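Local atomic coordinates of endoglucanase (Clostridium thermocellum, PDB entry 2YIK), a protein that probably hydrolyses the internal beta-1,4-glucosidic bonds of cellulose, breaking the polymer into shorter chains. Residues A[70-75]-A[113-118]; A[66-71]-A[453-458]; A[129-134]-A[159-164]. One frame throughout, in Å; residues are numbered along the deposited sequence.

Contact 1: A[70-75]-A[113-118]. With ZN (zinc ion), chain E.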
loop_
_atom_site.group_PDB
_atom_site.type_symbol
_atom_site.label_atom_id
_atom_site.label_comp_id
_atom_site.label_asym_id
_atom_site.label_seq_id
_atom_site.Cartn_x
_atom_site.Cartn_y
_atom_site.Cartn_z
ATOM N N GLY A 70 -19.321 -10.732 -1.155
ATOM C CA GLY A 70 -20.492 -9.888 -0.946
ATOM C C GLY A 70 -20.212 -8.958 0.224
ATOM O O GLY A 70 -19.143 -9.040 0.833
ATOM N N ASP A 71 -21.158 -8.081 0.554
ATOM C CA ASP A 71 -20.984 -7.151 1.669
ATOM C C ASP A 71 -20.609 -7.902 2.937
ATOM O O ASP A 71 -21.130 -8.983 3.202
ATOM C CB ASP A 71 -22.273 -6.357 1.923
ATOM C CG ASP A 71 -22.616 -5.424 0.785
ATOM O OD1 ASP A 71 -21.763 -5.224 -0.097
ATOM O OD2 ASP A 71 -23.740 -4.874 0.773
ATOM N N CYS A 72 -19.711 -7.323 3.727
ATOM C CA CYS A 72 -19.274 -7.965 4.962
ATOM C C CYS A 72 -19.028 -6.953 6.070
ATOM O O CYS A 72 -18.808 -5.773 5.801
ATOM C CB CYS A 72 -17.989 -8.754 4.715
ATOM S SG CYS A 72 -16.677 -7.743 3.991
ATOM N N HIS A 73 -19.038 -7.441 7.309
ATOM C CA HIS A 73 -18.828 -6.608 8.489
ATOM C C HIS A 73 -19.590 -5.302 8.330
ATOM O O HIS A 73 -19.084 -4.225 8.659
ATOM C CB HIS A 73 -17.333 -6.340 8.685
ATOM C CG HIS A 73 -16.496 -7.579 8.629
ATOM N ND1 HIS A 73 -15.749 -7.928 7.525
ATOM C CD2 HIS A 73 -16.353 -8.597 9.515
ATOM C CE1 HIS A 73 -15.186 -9.106 7.728
ATOM N NE2 HIS A 73 -15.538 -9.533 8.927
ATOM N N VAL A 74 -20.820 -5.403 7.829
ATOM C CA VAL A 74 -21.626 -4.212 7.623
ATOM C C VAL A 74 -21.934 -3.490 8.934
ATOM O O VAL A 74 -22.312 -2.321 8.919
ATOM C CB VAL A 74 -22.936 -4.533 6.850
ATOM C CG1 VAL A 74 -22.592 -5.142 5.489
ATOM C CG2 VAL A 74 -23.821 -5.478 7.658
ATOM N N TYR A 75 -21.760 -4.157 10.071
ATOM C CA TYR A 75 -22.011 -3.476 11.335
ATOM C C TYR A 75 -20.938 -2.415 11.601
ATOM O O TYR A 75 -21.082 -1.598 12.514
ATOM C CB TYR A 75 -22.106 -4.461 12.516
ATOM C CG TYR A 75 -21.051 -5.540 12.583
ATOM C CD1 TYR A 75 -21.124 -6.666 11.761
ATOM C CD2 TYR A 75 -20.007 -5.468 13.512
ATOM C CE1 TYR A 75 -20.189 -7.704 11.869
ATOM C CE2 TYR A 75 -19.068 -6.494 13.628
ATOM C CZ TYR A 75 -19.168 -7.610 12.806
ATOM O OH TYR A 75 -18.268 -8.646 12.939
ATOM N N GLY A 113 -13.105 0.038 2.659
ATOM C CA GLY A 113 -11.704 -0.326 2.621
ATOM C C GLY A 113 -11.471 -1.804 2.354
ATOM O O GLY A 113 -12.339 -2.503 1.820
ATOM N N PHE A 114 -10.310 -2.291 2.781
ATOM C CA PHE A 114 -9.917 -3.670 2.523
ATOM C C PHE A 114 -9.429 -4.438 3.742
ATOM O O PHE A 114 -8.819 -3.851 4.634
ATOM C CB PHE A 114 -8.790 -3.671 1.482
ATOM C CG PHE A 114 -9.158 -3.012 0.175
ATOM C CD1 PHE A 114 -9.195 -1.626 0.064
ATOM C CD2 PHE A 114 -9.457 -3.782 -0.946
ATOM C CE1 PHE A 114 -9.525 -1.014 -1.146
ATOM C CE2 PHE A 114 -9.788 -3.185 -2.163
ATOM C CZ PHE A 114 -9.821 -1.797 -2.266
ATOM N N HIS A 115 -9.706 -5.745 3.767
ATOM C CA HIS A 115 -9.231 -6.622 4.839
ATOM C C HIS A 115 -7.732 -6.581 4.635
ATOM O O HIS A 115 -7.245 -6.398 3.527
ATOM C CB HIS A 115 -9.701 -8.059 4.646
ATOM C CG HIS A 115 -11.181 -8.217 4.655
ATOM N ND1 HIS A 115 -11.842 -9.017 3.748
ATOM C CD2 HIS A 115 -12.133 -7.703 5.467
ATOM C CE1 HIS A 115 -13.135 -8.989 4.001
ATOM N NE2 HIS A 115 -13.340 -8.199 5.041
ATOM N N ASP A 116 -6.973 -6.805 5.679
ATOM C CA ASP A 116 -5.538 -6.671 5.515
ATOM C C ASP A 116 -4.782 -7.755 4.791
ATOM O O ASP A 116 -4.033 -7.489 3.823
ATOM C CB ASP A 116 -4.872 -6.531 6.868
ATOM C CG ASP A 116 -3.335 -6.406 6.771
ATOM O OD1 ASP A 116 -2.844 -5.333 6.344
ATOM O OD2 ASP A 116 -2.624 -7.373 7.129
ATOM N N ALA A 117 -5.021 -8.998 5.153
ATOM C CA ALA A 117 -4.242 -10.051 4.601
ATOM C C ALA A 117 -5.135 -11.250 4.236
ATOM O O ALA A 117 -5.752 -11.204 3.167
ATOM C CB ALA A 117 -3.204 -10.425 5.718
ATOM N N GLY A 118 -5.081 -12.376 4.969
ATOM C CA GLY A 118 -5.929 -13.527 4.664
ATOM C C GLY A 118 -7.000 -13.470 5.760
ATOM O O GLY A 118 -7.954 -14.274 5.799
HETATM ZN ZN ZN E . -15.217 -7.142 5.694
#
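Cys72 and His73 meet His115 at a bound zinc ion, in a four-ligand Cys2His2 site completed by Cys56. The site belongs to the family 9 glycoside hydrolase domain, and it shows how a metal can join loops that have little direct contact of their own. The backbones stay well apart, with 10.1 Å between Cys72 CA and His115 CA, and no hydrogen bond crosses from one segment to the other.

His115, the most deeply covered of the three, spans most of this gap. Its CG is anti to the carbonyl carbon and beside the backbone N (chi1 -61°), and the ring reaches out until NE2 binds the zinc ion at 2.2 Å. From the other side come two consecutive residues: Cys72 SG binds the zinc ion at 2.3 Å and His73 ND1 binds it at 2.1 Å. The angles that these three ligand atoms make at the metal are all roughly tetrahedral.

Gathered round the zinc ion, the ligands also touch one another. Cys72 SG sits at the edge of the His115 ring, 3.5 Å from His115 NE2. The two imidazoles are almost perpendicular and meet rim to rim, neither lying over the other, with His73 CE1 3.4 Å from His115 NE2. His73 uses one ring nitrogen for the metal and the other for a second-shell carboxylate, and together the two bonds would fix the ring's rotation about the CB-CG bond: ND1 is held by the zinc ion, and NE2 is hydrogen-bonded to OD2 of Asp200.

Contact 2: A[66-71]-A[453-458]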
loop_
_atom_site.group_PDB
_atom_site.type_symbol
_atom_site.label_atom_id
_atom_site.label_comp_id
_atom_site.label_asym_id
_atom_site.label_seq_id
_atom_site.Cartn_x
_atom_site.Cartn_y
_atom_site.Cartn_z
ATOM N N LEU A 66 -15.501 -10.016 -8.102
ATOM C CA LEU A 66 -15.576 -11.435 -7.757
ATOM C C LEU A 66 -16.963 -11.783 -7.221
ATOM O O LEU A 66 -17.383 -11.273 -6.177
ATOM C CB LEU A 66 -14.495 -11.778 -6.729
ATOM C CG LEU A 66 -13.066 -11.508 -7.215
ATOM C CD1 LEU A 66 -12.094 -11.674 -6.057
ATOM C CD2 LEU A 66 -12.721 -12.454 -8.372
ATOM N N SER A 67 -17.671 -12.645 -7.948
ATOM C CA SER A 67 -19.020 -13.040 -7.572
ATOM C C SER A 67 -19.101 -13.705 -6.206
ATOM O O SER A 67 -20.153 -13.669 -5.562
ATOM C CB SER A 67 -19.609 -13.972 -8.637
ATOM O OG SER A 67 -18.800 -15.128 -8.808
ATOM N N TRP A 68 -18.006 -14.309 -5.754
ATOM C CA TRP A 68 -18.027 -14.964 -4.455
ATOM C C TRP A 68 -17.769 -14.033 -3.270
ATOM O O TRP A 68 -17.619 -14.492 -2.132
ATOM C CB TRP A 68 -17.046 -16.135 -4.427
ATOM C CG TRP A 68 -15.694 -15.817 -4.956
ATOM C CD1 TRP A 68 -15.299 -15.849 -6.259
ATOM C CD2 TRP A 68 -14.533 -15.480 -4.186
ATOM N NE1 TRP A 68 -13.958 -15.555 -6.352
ATOM C CE2 TRP A 68 -13.469 -15.315 -5.101
ATOM C CE3 TRP A 68 -14.297 -15.282 -2.821
ATOM C CZ2 TRP A 68 -12.171 -14.993 -4.680
ATOM C CZ3 TRP A 68 -13.008 -14.960 -2.406
ATOM C CH2 TRP A 68 -11.963 -14.807 -3.336
ATOM N N ARG A 69 -17.705 -12.729 -3.532
ATOM C CA ARG A 69 -17.526 -11.747 -2.455
ATOM C C ARG A 69 -18.776 -10.862 -2.360
ATOM O O ARG A 69 -19.249 -10.331 -3.363
ATOM C CB ARG A 69 -16.308 -10.844 -2.696
ATOM C CG ARG A 69 -14.937 -11.454 -2.371
ATOM C CD ARG A 69 -14.881 -12.037 -0.966
ATOM N NE ARG A 69 -15.705 -11.300 -0.008
ATOM C CZ ARG A 69 -15.409 -10.109 0.504
ATOM N NH1 ARG A 69 -14.287 -9.489 0.161
ATOM N NH2 ARG A 69 -16.250 -9.534 1.359
ATOM N N GLY A 70 -19.321 -10.732 -1.155
ATOM C CA GLY A 70 -20.492 -9.888 -0.946
ATOM C C GLY A 70 -20.212 -8.958 0.224
ATOM O O GLY A 70 -19.143 -9.040 0.833
ATOM N N ASP A 71 -21.158 -8.081 0.554
ATOM C CA ASP A 71 -20.984 -7.151 1.669
ATOM C C ASP A 71 -20.609 -7.902 2.937
ATOM O O ASP A 71 -21.130 -8.983 3.202
ATOM C CB ASP A 71 -22.273 -6.357 1.923
ATOM C CG ASP A 71 -22.616 -5.424 0.785
ATOM O OD1 ASP A 71 -21.763 -5.224 -0.097
ATOM O OD2 ASP A 71 -23.740 -4.874 0.773
ATOM N N ARG A 453 -8.877 -16.691 4.206
ATOM C CA ARG A 453 -10.191 -17.147 4.650
ATOM C C ARG A 453 -11.264 -17.251 3.560
ATOM O O ARG A 453 -11.741 -18.349 3.278
ATOM C CB ARG A 453 -10.693 -16.260 5.791
ATOM C CG ARG A 453 -9.979 -16.524 7.104
ATOM C CD ARG A 453 -10.320 -15.494 8.170
ATOM N NE ARG A 453 -9.682 -15.824 9.443
ATOM C CZ ARG A 453 -8.367 -15.866 9.633
ATOM N NH1 ARG A 453 -7.544 -15.594 8.630
ATOM N NH2 ARG A 453 -7.876 -16.178 10.824
ATOM N N ALA A 454 -11.632 -16.127 2.942
ATOM C CA ALA A 454 -12.673 -16.117 1.907
ATOM C C ALA A 454 -12.452 -17.044 0.711
ATOM O O ALA A 454 -13.352 -17.795 0.331
ATOM C CB ALA A 454 -12.899 -14.695 1.404
ATOM N N ALA A 455 -11.269 -16.993 0.110
ATOM C CA ALA A 455 -11.003 -17.836 -1.051
ATOM C C ALA A 455 -11.049 -19.330 -0.730
ATOM O O ALA A 455 -11.529 -20.126 -1.535
ATOM C CB ALA A 455 -9.655 -17.473 -1.670
ATOM N N SER A 456 -10.559 -19.701 0.449
ATOM C CA SER A 456 -10.528 -21.100 0.859
ATOM C C SER A 456 -11.905 -21.768 0.868
ATOM O O SER A 456 -12.061 -22.886 0.371
ATOM C CB SER A 456 -9.888 -21.234 2.244
ATOM O OG SER A 456 -10.748 -20.748 3.266
ATOM N N GLY A 457 -12.903 -21.088 1.422
ATOM C CA GLY A 457 -14.234 -21.671 1.482
ATOM C C GLY A 457 -14.261 -22.791 2.511
ATOM O O GLY A 457 -15.162 -23.634 2.506
ATOM N N LEU A 458 -13.269 -22.795 3.399
ATOM C CA LEU A 458 -13.152 -23.810 4.442
ATOM C C LEU A 458 -13.458 -23.212 5.818
ATOM O O LEU A 458 -13.634 -21.998 5.949
ATOM C CB LEU A 458 -11.736 -24.394 4.422
ATOM C CG LEU A 458 -11.266 -24.833 3.023
ATOM C CD1 LEU A 458 -9.855 -25.368 3.094
ATOM C CD2 LEU A 458 -12.203 -25.896 2.463
#
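The short helix 453-456, which follows closely on His451, the predicted active-site residue of this family 9 catalytic domain, packs its Ala454 and Ala455 against Trp68 in the loop after helix 60-63. Trp68 is the third residue of a type I turn from Leu66 to Arg69, closed by the backbone bond from Arg69 N to Leu66 O.

The six-membered end of the indole does the touching. Its CZ3 lies 3.8 Å from Ala454 CB, which sits at the ring edge and in the ring plane. CZ3 also comes within 3.7 Å of Ala455 N, while CH2 meets Ala455 CB at 3.9 Å. With CG between the backbone N and the carbonyl carbon (chi1 48°), the indole is turned so that this benzo end meets the helix. One face of the indole carries Leu66 CB and Arg69 CG, both near its rim, and the ring also stacks with Tyr469.

Arg69 adds only its CD, 4.1 Å from Ala454 CB. Bent at chi2 and chi3, it directs its polar end elsewhere: NE forms a salt bridge with Glu198, and NH1 bonds to the carbonyls of Ala53 and Met55. At the end of the helix, Ser456 OG accepts from Leu458 N at 3.3 Å in an ST turn.

With no hydrogen bond between the segments, they are joined here by apolar packing, and the charge of the buried Arg69 is probably balanced by Glu198, outside both.

Contact 3: A[129-134]-A[159-164]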
loop_
_atom_site.group_PDB
_atom_site.type_symbol
_atom_site.label_atom_id
_atom_site.label_comp_id
_atom_site.label_asym_id
_atom_site.label_seq_id
_atom_site.Cartn_x
_atom_site.Cartn_y
_atom_site.Cartn_z
ATOM N N TYR A 129 -0.320 2.106 3.193
ATOM C CA TYR A 129 0.827 1.760 2.361
ATOM C C TYR A 129 0.377 1.164 1.033
ATOM O O TYR A 129 0.913 1.507 -0.016
ATOM C CB TYR A 129 1.747 0.757 3.065
ATOM C CG TYR A 129 2.740 0.105 2.123
ATOM C CD1 TYR A 129 2.406 -1.055 1.415
ATOM C CD2 TYR A 129 3.990 0.681 1.887
ATOM C CE1 TYR A 129 3.287 -1.623 0.494
ATOM C CE2 TYR A 129 4.881 0.124 0.966
ATOM C CZ TYR A 129 4.521 -1.030 0.270
ATOM O OH TYR A 129 5.385 -1.566 -0.652
ATOM N N ALA A 130 -0.605 0.267 1.085
ATOM C CA ALA A 130 -1.095 -0.372 -0.126
ATOM C C ALA A 130 -1.750 0.655 -1.029
ATOM O O ALA A 130 -1.486 0.701 -2.229
ATOM C CB ALA A 130 -2.080 -1.482 0.224
ATOM N N ALA A 131 -2.594 1.489 -0.435
ATOM C CA ALA A 131 -3.299 2.536 -1.165
ATOM C C ALA A 131 -2.346 3.513 -1.853
ATOM O O ALA A 131 -2.542 3.873 -3.009
ATOM C CB ALA A 131 -4.227 3.300 -0.214
ATOM N N SER A 132 -1.312 3.942 -1.144
ATOM C CA SER A 132 -0.378 4.891 -1.724
ATOM C C SER A 132 0.559 4.216 -2.725
ATOM O O SER A 132 0.894 4.796 -3.751
ATOM C CB SER A 132 0.445 5.565 -0.624
ATOM O OG SER A 132 1.264 4.620 0.034
ATOM N N THR A 133 0.968 2.988 -2.438
ATOM C CA THR A 133 1.885 2.307 -3.335
ATOM C C THR A 133 1.207 1.897 -4.646
ATOM O O THR A 133 1.805 2.007 -5.717
ATOM C CB THR A 133 2.564 1.121 -2.613
ATOM O OG1 THR A 133 3.272 1.622 -1.469
ATOM C CG2 THR A 133 3.562 0.417 -3.533
ATOM N N VAL A 134 -0.041 1.446 -4.577
ATOM C CA VAL A 134 -0.759 1.106 -5.805
ATOM C C VAL A 134 -1.000 2.431 -6.551
ATOM O O VAL A 134 -0.901 2.497 -7.775
ATOM C CB VAL A 134 -2.116 0.427 -5.512
ATOM C CG1 VAL A 134 -2.908 0.281 -6.802
ATOM C CG2 VAL A 134 -1.888 -0.950 -4.877
ATOM N N ARG A 159 -10.302 4.316 -5.381
ATOM C CA ARG A 159 -11.415 5.077 -4.827
ATOM C C ARG A 159 -11.914 4.375 -3.570
ATOM O O ARG A 159 -12.258 5.025 -2.581
ATOM C CB ARG A 159 -12.571 5.186 -5.828
ATOM C CG ARG A 159 -12.402 6.270 -6.880
ATOM C CD ARG A 159 -13.527 6.190 -7.911
ATOM N NE ARG A 159 -13.428 7.218 -8.950
ATOM C CZ ARG A 159 -13.852 8.473 -8.812
ATOM N NH1 ARG A 159 -14.413 8.874 -7.674
ATOM N NH2 ARG A 159 -13.727 9.324 -9.820
ATOM N N TYR A 160 -11.946 3.046 -3.601
ATOM C CA TYR A 160 -12.410 2.297 -2.446
ATOM C C TYR A 160 -11.478 2.491 -1.249
ATOM O O TYR A 160 -11.945 2.565 -0.110
ATOM C CB TYR A 160 -12.545 0.808 -2.779
ATOM C CG TYR A 160 -13.650 0.116 -1.996
ATOM C CD1 TYR A 160 -14.995 0.377 -2.275
ATOM C CD2 TYR A 160 -13.351 -0.786 -0.974
ATOM C CE1 TYR A 160 -16.016 -0.241 -1.558
ATOM C CE2 TYR A 160 -14.364 -1.413 -0.251
ATOM C CZ TYR A 160 -15.695 -1.134 -0.545
ATOM O OH TYR A 160 -16.705 -1.734 0.175
ATOM N N PHE A 161 -10.169 2.568 -1.499
ATOM C CA PHE A 161 -9.188 2.785 -0.422
ATOM C C PHE A 161 -9.366 4.179 0.172
ATOM O O PHE A 161 -9.592 4.345 1.365
ATOM C CB PHE A 161 -7.740 2.729 -0.936
ATOM C CG PHE A 161 -7.087 1.378 -0.838
ATOM C CD1 PHE A 161 -6.797 0.803 0.400
ATOM C CD2 PHE A 161 -6.700 0.709 -1.991
ATOM C CE1 PHE A 161 -6.125 -0.421 0.476
ATOM C CE2 PHE A 161 -6.033 -0.505 -1.928
ATOM C CZ PHE A 161 -5.742 -1.076 -0.691
ATOM N N ASN A 162 -9.243 5.181 -0.690
ATOM C CA ASN A 162 -9.328 6.566 -0.268
ATOM C C ASN A 162 -10.689 7.068 0.226
ATOM O O ASN A 162 -10.738 7.978 1.053
ATOM C CB ASN A 162 -8.780 7.463 -1.381
ATOM C CG ASN A 162 -7.296 7.222 -1.635
ATOM O OD1 ASN A 162 -6.907 6.567 -2.612
ATOM N ND2 ASN A 162 -6.457 7.740 -0.743
ATOM N N ASP A 163 -11.786 6.502 -0.265
ATOM C CA ASP A 163 -13.089 6.943 0.225
ATOM C C ASP A 163 -13.227 6.452 1.662
ATOM O O ASP A 163 -13.885 7.082 2.489
ATOM C CB ASP A 163 -14.232 6.394 -0.640
ATOM C CG ASP A 163 -14.250 7.003 -2.032
ATOM O OD1 ASP A 163 -13.692 8.102 -2.205
ATOM O OD2 ASP A 163 -14.833 6.394 -2.953
ATOM N N TYR A 164 -12.583 5.320 1.947
ATOM C CA TYR A 164 -12.593 4.737 3.282
ATOM C C TYR A 164 -11.818 5.673 4.214
ATOM O O TYR A 164 -12.292 6.000 5.301
ATOM C CB TYR A 164 -11.953 3.342 3.242
ATOM C CG TYR A 164 -11.563 2.746 4.581
ATOM C CD1 TYR A 164 -12.508 2.528 5.584
ATOM C CD2 TYR A 164 -10.247 2.346 4.819
ATOM C CE1 TYR A 164 -12.150 1.917 6.792
ATOM C CE2 TYR A 164 -9.875 1.742 6.013
ATOM C CZ TYR A 164 -10.827 1.527 7.000
ATOM O OH TYR A 164 -10.453 0.923 8.184
#
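Ala130 and Ala131 of helix 124-140 receive the ring of Phe161 from helix 151-167, a close helix-helix contact in the helical catalytic domain, whose family fold is the (alpha/alpha)6 barrel. It illustrates how small residues on one helix let a neighbour come near: Ala131 CA and Phe161 CA are only 5.9 Å apart.

Tyr129, at the start of the segment, turns its side chain elsewhere, to residues of helix 499-516 and to His316. Ala130 follows and touches the far end of the phenyl group, its CB 3.8 Å from Phe161 CZ. That methyl also packs on Ile499 of helix 499-516.

The next residue, Ala131, has the main role. Its CB points toward the partner helix and sits over one face of the Phe161 ring, displaced toward the rim where the ring joins its own CB. The distance from Ala131 CB to Phe161 CG is 3.5 Å, and from Ala131 CB to the ring centroid 3.9 Å, on a line 27° from the ring normal: a CH-pi contact. The first torsion of Phe161, at -93° well beyond the usual staggered value, lays the ring across Ala131 so that CG and CD1 come closest to the methyl. The same ring meets Phe114, so it links the helix pair to the loop before strand 122-123.

Further on, Ser132 directs its CB away from the partner helix, whereas Val134 points its CB toward it and packs on Leu158 of helix 151-167. Between them, Thr133 OG1 lies over one face of the Tyr129 ring and is also hydrogen-bonded to His316 NE2. Tyr129 O is gripped twice by Thr133, from opposite faces of its carbonyl plane: by the backbone N at 2.8 Å and by OG1, also at 2.8 Å.

In the fold
All three contacts lie within the single family 9 catalytic domain. Contacts 1 and 2 start from the same loop between helix 60-63 and strand 79-80, share Gly70 and Asp71, and have centres about 10 Å apart. Contact 3 lies deeper, about 7 Å from the centre of the chain, and follows contact 1 in sequence while nesting inside the long loop closed by contact 2. Segment 113-118 connects them: Phe114 packs on Tyr160 and Phe161 of contact 3, and Gly118 O probably bonds to the backbone of Arg453 in contact 2. Packing and a probable backbone hydrogen bond thus connect the helical core, through the zinc-bound loops, to the short helix beside the predicted active-site histidine.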